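Local atomic coordinates of regulatory protein YycH-like domain-containing protein (Eubacterium rectale, PDB entry 5COZ), a protein that is of unknown function but is probably an exported lipoprotein, with a domain resembling the regulatory protein YycH. Residues K282-L287 and Y344-D348; S293-E297 and Y325-L330. All coordinates share one frame; numbering follows the deposited sequence.

Interaction 1. Residues K282-L287 and Y344-D348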
loop_
_atom_site.group_PDB
_atom_site.type_symbol
_atom_site.label_atom_id
_atom_site.label_comp_id
_atom_site.label_asym_id
_atom_site.label_seq_id
_atom_site.Cartn_x
_atom_site.Cartn_y
_atom_site.Cartn_z
ATOM N N LYS A 282 15.732 12.663 -13.935
ATOM C CA LYS A 282 16.858 11.954 -13.347
ATOM C C LYS A 282 16.618 10.427 -13.434
ATOM O O LYS A 282 17.537 9.661 -13.755
ATOM C CB LYS A 282 17.000 12.429 -11.888
ATOM C CG LYS A 282 18.264 12.088 -11.209
ATOM C CD LYS A 282 18.414 13.056 -10.060
ATOM C CE LYS A 282 19.658 12.737 -9.351
ATOM N NZ LYS A 282 19.777 13.634 -8.200
ATOM N N GLU A 283 15.377 9.999 -13.189
ATOM C CA GLU A 283 15.051 8.571 -13.234
ATOM C C GLU A 283 15.125 8.038 -14.677
ATOM O O GLU A 283 15.652 6.946 -14.887
ATOM C CB GLU A 283 13.673 8.346 -12.632
ATOM C CG GLU A 283 13.217 6.893 -12.707
ATOM C CD GLU A 283 13.911 5.895 -11.801
ATOM O OE1 GLU A 283 14.860 6.260 -11.068
ATOM O OE2 GLU A 283 13.503 4.711 -11.853
ATOM N N VAL A 284 14.682 8.829 -15.664
ATOM C CA VAL A 284 14.817 8.405 -17.062
ATOM C C VAL A 284 16.306 8.274 -17.415
ATOM O O VAL A 284 16.677 7.327 -18.114
ATOM C CB VAL A 284 14.067 9.371 -17.990
ATOM C CG1 VAL A 284 14.577 9.308 -19.435
ATOM C CG2 VAL A 284 12.569 9.125 -17.918
ATOM N N ASP A 285 17.164 9.213 -16.948
ATOM C CA ASP A 285 18.586 9.118 -17.256
ATOM C C ASP A 285 19.157 7.810 -16.680
ATOM O O ASP A 285 19.965 7.158 -17.346
ATOM C CB ASP A 285 19.319 10.342 -16.715
ATOM C CG ASP A 285 20.672 10.581 -17.353
ATOM O OD1 ASP A 285 20.741 10.646 -18.625
ATOM O OD2 ASP A 285 21.649 10.789 -16.599
ATOM N N LYS A 286 18.694 7.405 -15.478
ATOM C CA LYS A 286 19.141 6.158 -14.852
ATOM C C LYS A 286 18.646 4.948 -15.643
ATOM O O LYS A 286 19.418 4.053 -15.970
ATOM C CB LYS A 286 18.625 6.081 -13.401
ATOM C CG LYS A 286 19.012 4.791 -12.647
ATOM C CD LYS A 286 17.845 3.795 -12.509
ATOM C CE LYS A 286 18.136 2.746 -11.456
ATOM N NZ LYS A 286 17.120 1.655 -11.456
ATOM N N LEU A 287 17.340 4.913 -15.920
ATOM C CA LEU A 287 16.704 3.780 -16.591
ATOM C C LEU A 287 17.258 3.553 -17.977
ATOM O O LEU A 287 17.349 2.407 -18.391
ATOM C CB LEU A 287 15.191 3.965 -16.639
ATOM C CG LEU A 287 14.480 3.955 -15.257
ATOM C CD1 LEU A 287 13.004 4.274 -15.400
ATOM C CD2 LEU A 287 14.663 2.626 -14.540
ATOM N N TYR A 344 11.243 -0.581 -8.408
ATOM C CA TYR A 344 11.029 0.785 -7.953
ATOM C C TYR A 344 12.369 1.435 -7.649
ATOM O O TYR A 344 13.374 0.756 -7.395
ATOM C CB TYR A 344 10.093 0.814 -6.710
ATOM C CG TYR A 344 10.752 0.243 -5.478
ATOM C CD1 TYR A 344 10.885 -1.132 -5.303
ATOM C CD2 TYR A 344 11.223 1.073 -4.473
ATOM C CE1 TYR A 344 11.566 -1.659 -4.201
ATOM C CE2 TYR A 344 11.854 0.558 -3.344
ATOM C CZ TYR A 344 12.035 -0.803 -3.219
ATOM O OH TYR A 344 12.688 -1.258 -2.105
ATOM N N ASP A 345 12.348 2.779 -7.644
ATOM C CA ASP A 345 13.468 3.614 -7.257
ATOM C C ASP A 345 12.962 4.636 -6.251
ATOM O O ASP A 345 11.777 4.985 -6.256
ATOM C CB ASP A 345 14.103 4.279 -8.477
ATOM C CG ASP A 345 15.061 3.344 -9.213
ATOM O OD1 ASP A 345 15.983 2.786 -8.555
ATOM O OD2 ASP A 345 14.905 3.179 -10.451
ATOM N N VAL A 346 13.849 5.103 -5.370
ATOM C CA VAL A 346 13.470 6.034 -4.311
ATOM C C VAL A 346 14.442 7.189 -4.278
ATOM O O VAL A 346 15.651 6.966 -4.320
ATOM C CB VAL A 346 13.422 5.350 -2.917
ATOM C CG1 VAL A 346 12.865 6.309 -1.862
ATOM C CG2 VAL A 346 12.579 4.080 -2.932
ATOM N N TYR A 347 13.912 8.402 -4.178
ATOM C CA TYR A 347 14.701 9.622 -4.097
ATOM C C TYR A 347 14.384 10.386 -2.842
ATOM O O TYR A 347 13.214 10.532 -2.505
ATOM C CB TYR A 347 14.374 10.526 -5.305
ATOM C CG TYR A 347 14.847 9.955 -6.614
ATOM C CD1 TYR A 347 14.098 8.993 -7.294
ATOM C CD2 TYR A 347 16.013 10.422 -7.214
ATOM C CE1 TYR A 347 14.562 8.439 -8.488
ATOM C CE2 TYR A 347 16.473 9.890 -8.409
ATOM C CZ TYR A 347 15.749 8.898 -9.039
ATOM O OH TYR A 347 16.250 8.424 -10.219
ATOM N N ASP A 348 15.404 10.942 -2.202
ATOM C CA ASP A 348 15.182 11.912 -1.129
ATOM C C ASP A 348 14.387 13.078 -1.767
ATOM O O ASP A 348 14.818 13.625 -2.799
ATOM C CB ASP A 348 16.549 12.352 -0.582
ATOM C CG ASP A 348 16.534 13.424 0.493
ATOM O OD1 ASP A 348 15.684 14.351 0.403
ATOM O OD2 ASP A 348 17.425 13.384 1.376
HETATM O O HOH W 1 15.500 -0.138 -9.280
#
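E283, on helix 276-288, meets two side chains of strand 338-348: the hydroxyl of Y347 and the carboxylate of D345. Y347 OH donates a hydrogen bond of 2.7 Å to E283 OE1. The proton is received on the anti lone pair of OE1, the one turned away from OE2. E283 OE1 lies at the ring edge, in the ring plane, and the carboxylate stands nearly perpendicular to the ring, 84° between planes. The chain of E283 bends at its second torsion (chi2 71°), which carries the carboxylate between Y347 and D345.

The charged contacts gather on D345. E283 OE2 comes to 2.5 Å from D345 OD2, and the two carboxylate planes are turned 68° apart. K286 and D345 extend toward each other from opposite directions. In the conformer of K286 described here, one of two, NZ forms a salt bridge of 2.9 Å to D345 OD2, on the syn side of the oxygen. A second, weak bond of 3.3 Å joins K286 NZ to D345 OD1. Water 1 donates to Y344 O and, in this conformer, accepts a weak bond from K286 NZ.

The carbon packing is slight. K282 passes its CG obliquely by Y347 CE2, at 4.0 Å. Its NZ goes on to the backbone carbonyl of G352. L287 sets a methyl, CD2, beside a carboxylate oxygen, 4.1 Å from D345 OD2.

The contact packs the helix on one face of the sheet, with Y325 of strand 314-330 touching D345, K286 and L287. E354 also places a carboxylate near D345 OD1. Two acid oxygens as close as OE2 and OD2 suggest that one group probably holds a proton. The surrounding negative charge would favour this, while K286 probably offsets part of it.

Interaction 2. Residues S293-E297 and Y325-L330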
loop_
_atom_site.group_PDB
_atom_site.type_symbol
_atom_site.label_atom_id
_atom_site.label_comp_id
_atom_site.label_asym_id
_atom_site.label_seq_id
_atom_site.Cartn_x
_atom_site.Cartn_y
_atom_site.Cartn_z
ATOM N N SER A 293 18.931 -4.857 -19.747
ATOM C CA SER A 293 18.271 -5.788 -18.843
ATOM C C SER A 293 16.787 -5.952 -19.221
ATOM O O SER A 293 16.096 -6.758 -18.599
ATOM C CB SER A 293 18.392 -5.315 -17.393
ATOM O OG SER A 293 19.713 -5.508 -16.929
ATOM N N GLY A 294 16.326 -5.192 -20.215
ATOM C CA GLY A 294 14.954 -5.303 -20.709
ATOM C C GLY A 294 14.197 -3.999 -20.867
ATOM O O GLY A 294 14.505 -2.989 -20.222
ATOM N N ASP A 295 13.129 -4.047 -21.683
ATOM C CA ASP A 295 12.279 -2.875 -21.918
ATOM C C ASP A 295 11.640 -2.406 -20.629
ATOM O O ASP A 295 11.336 -3.232 -19.768
ATOM C CB ASP A 295 11.190 -3.239 -22.911
ATOM C CG ASP A 295 11.704 -3.703 -24.262
ATOM O OD1 ASP A 295 12.915 -3.486 -24.563
ATOM O OD2 ASP A 295 10.901 -4.267 -25.030
ATOM N N ILE A 296 11.419 -1.095 -20.505
ATOM C CA ILE A 296 10.907 -0.522 -19.271
ATOM C C ILE A 296 9.650 0.294 -19.497
ATOM O O ILE A 296 9.544 0.991 -20.504
ATOM C CB ILE A 296 12.028 0.341 -18.600
ATOM C CG1 ILE A 296 13.132 -0.577 -18.031
ATOM C CG2 ILE A 296 11.451 1.259 -17.472
ATOM C CD1 ILE A 296 14.478 0.139 -17.671
ATOM N N GLU A 297 8.726 0.254 -18.515
ATOM C CA GLU A 297 7.537 1.089 -18.499
ATOM C C GLU A 297 7.394 1.676 -17.103
ATOM O O GLU A 297 7.225 0.925 -16.139
ATOM C CB GLU A 297 6.289 0.300 -18.891
ATOM C CG GLU A 297 5.051 1.184 -18.903
ATOM C CD GLU A 297 3.842 0.447 -19.426
ATOM O OE1 GLU A 297 3.862 0.067 -20.618
ATOM O OE2 GLU A 297 2.940 0.140 -18.616
ATOM N N TYR A 325 8.161 1.118 -11.551
ATOM C CA TYR A 325 8.243 0.820 -12.964
ATOM C C TYR A 325 8.294 -0.667 -13.191
ATOM O O TYR A 325 8.607 -1.419 -12.279
ATOM C CB TYR A 325 9.481 1.526 -13.591
ATOM C CG TYR A 325 10.815 0.971 -13.127
ATOM C CD1 TYR A 325 11.426 1.441 -11.968
ATOM C CD2 TYR A 325 11.497 0.016 -13.885
ATOM C CE1 TYR A 325 12.670 0.950 -11.557
ATOM C CE2 TYR A 325 12.730 -0.485 -13.480
ATOM C CZ TYR A 325 13.307 -0.024 -12.309
ATOM O OH TYR A 325 14.548 -0.517 -11.930
ATOM N N TYR A 326 8.048 -1.082 -14.435
ATOM C CA TYR A 326 8.172 -2.474 -14.837
ATOM C C TYR A 326 9.360 -2.652 -15.751
ATOM O O TYR A 326 9.643 -1.766 -16.551
ATOM C CB TYR A 326 6.922 -2.928 -15.630
ATOM C CG TYR A 326 5.650 -2.896 -14.843
ATOM C CD1 TYR A 326 5.398 -3.844 -13.852
ATOM C CD2 TYR A 326 4.656 -1.960 -15.129
ATOM C CE1 TYR A 326 4.205 -3.839 -13.137
ATOM C CE2 TYR A 326 3.455 -1.937 -14.409
ATOM C CZ TYR A 326 3.232 -2.890 -13.423
ATOM O OH TYR A 326 2.062 -2.885 -12.688
ATOM N N GLN A 327 10.037 -3.791 -15.650
ATOM C CA GLN A 327 11.061 -4.134 -16.620
ATOM C C GLN A 327 10.776 -5.529 -17.132
ATOM O O GLN A 327 10.553 -6.450 -16.354
ATOM C CB GLN A 327 12.483 -4.024 -16.067
ATOM C CG GLN A 327 13.533 -4.284 -17.151
ATOM C CD GLN A 327 14.929 -3.925 -16.697
ATOM O OE1 GLN A 327 15.328 -4.223 -15.567
ATOM N NE2 GLN A 327 15.668 -3.250 -17.562
ATOM N N ASN A 328 10.849 -5.675 -18.447
ATOM C CA ASN A 328 10.552 -6.931 -19.134
ATOM C C ASN A 328 11.844 -7.737 -19.228
ATOM O O ASN A 328 12.608 -7.613 -20.191
ATOM C CB ASN A 328 9.968 -6.582 -20.502
ATOM C CG ASN A 328 9.215 -7.696 -21.136
ATOM O OD1 ASN A 328 8.936 -8.734 -20.502
ATOM N ND2 ASN A 328 8.870 -7.516 -22.421
ATOM N N GLN A 329 12.120 -8.502 -18.166
ATOM C CA GLN A 329 13.406 -9.174 -18.020
ATOM C C GLN A 329 13.441 -10.574 -18.604
ATOM O O GLN A 329 12.455 -11.299 -18.554
ATOM C CB GLN A 329 13.778 -9.233 -16.541
ATOM C CG GLN A 329 14.025 -7.843 -15.961
ATOM C CD GLN A 329 14.508 -7.865 -14.526
ATOM O OE1 GLN A 329 14.514 -8.915 -13.848
ATOM N NE2 GLN A 329 14.914 -6.686 -14.044
ATOM N N LEU A 330 14.602 -10.963 -19.133
ATOM C CA LEU A 330 14.791 -12.295 -19.672
ATOM C C LEU A 330 14.819 -13.321 -18.508
ATOM O O LEU A 330 15.525 -13.103 -17.522
ATOM C CB LEU A 330 16.096 -12.308 -20.471
ATOM C CG LEU A 330 16.421 -13.576 -21.228
ATOM C CD1 LEU A 330 15.394 -13.833 -22.326
ATOM C CD2 LEU A 330 17.815 -13.479 -21.801
HETATM O O HOH W 2 16.960 -9.369 -18.525
HETATM O O HOH W 3 12.574 -6.651 -22.894
HETATM O O HOH W 4 8.642 -5.151 -23.924
#
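The Y325 ring receives I296 CG2 obliquely, with 3.8 Å from that methyl to Y325 CD2. E283, K286 and L287 of helix 276-288 also touch Y325. The Y326 ring has E297 O near its CD2, again at an oblique position, while K340 makes a cation-pi contact with it. The Q327 amide is the flat group that bonds across the strands. Its NE2 donates to G294 O at 2.9 Å, with the acceptor close to the amide plane (7° out of it). The extended chain of Q327, with CG anti to the backbone N (chi1 -175°), carries the amide across to the G294 carbonyl. Q327 OE1 takes a bond of 2.9 Å from Q329 NE2, so both ends of the amide are held and its rotation is fixed. I296 CD1 lies 3.6 Å from Q327 NE2, and S293 CB also packs on this group.

The backbones run antiparallel. E297 and Y326 form a hydrogen-bonded pair: E297 N to Y326 O is 3.0 Å, and Y326 N to E297 O is 2.8 Å. I296 and Q327 form the non-hydrogen-bonded pair next to it. N328 N bonds to D295 O at 2.8 Å. Beyond this, waters take over. Water 3 joins D295 N to N328 O, and water 2 joins S293 O to L330 N. Water 4 links D295 OD2 to N328 ND2. A side chain at G294 would run into N328 O and the S293 carbonyl O. The G294 CA instead makes a CA-H...O contact with N328 O.

These are the open ends of the hairpin of strands 295-311 and 314-330. Strand 338-348 pairs with the outer edge of 325-330, and residues K42 and N44 bond to the backbone of I296. I296 and Y325 face helix 276-288, whereas Y326 and N328 lie on the other face, where they reach N149 and T338.

How the interactions relate
Interaction 1 is a buried contact of helix on sheet; interaction 2 is partly buried and joins two adjacent strands of that sheet. Their centres lie about 14 Å apart, and interaction 2 is nested in the loop closed by interaction 1. Y325 connects them: L287 CD2 is 3.7 Å from Y325 CZ, and L287 O also packs on I296 CD1. Strand 338-348, which meets the helix in interaction 1, neighbours strand 314-330 of interaction 2. The chemistry differs with place. Under the helix, side-chain acids, a lysine and a tyrosine do the work. At the hairpin's open end, backbone bonds dominate, with waters bridging where the strands part.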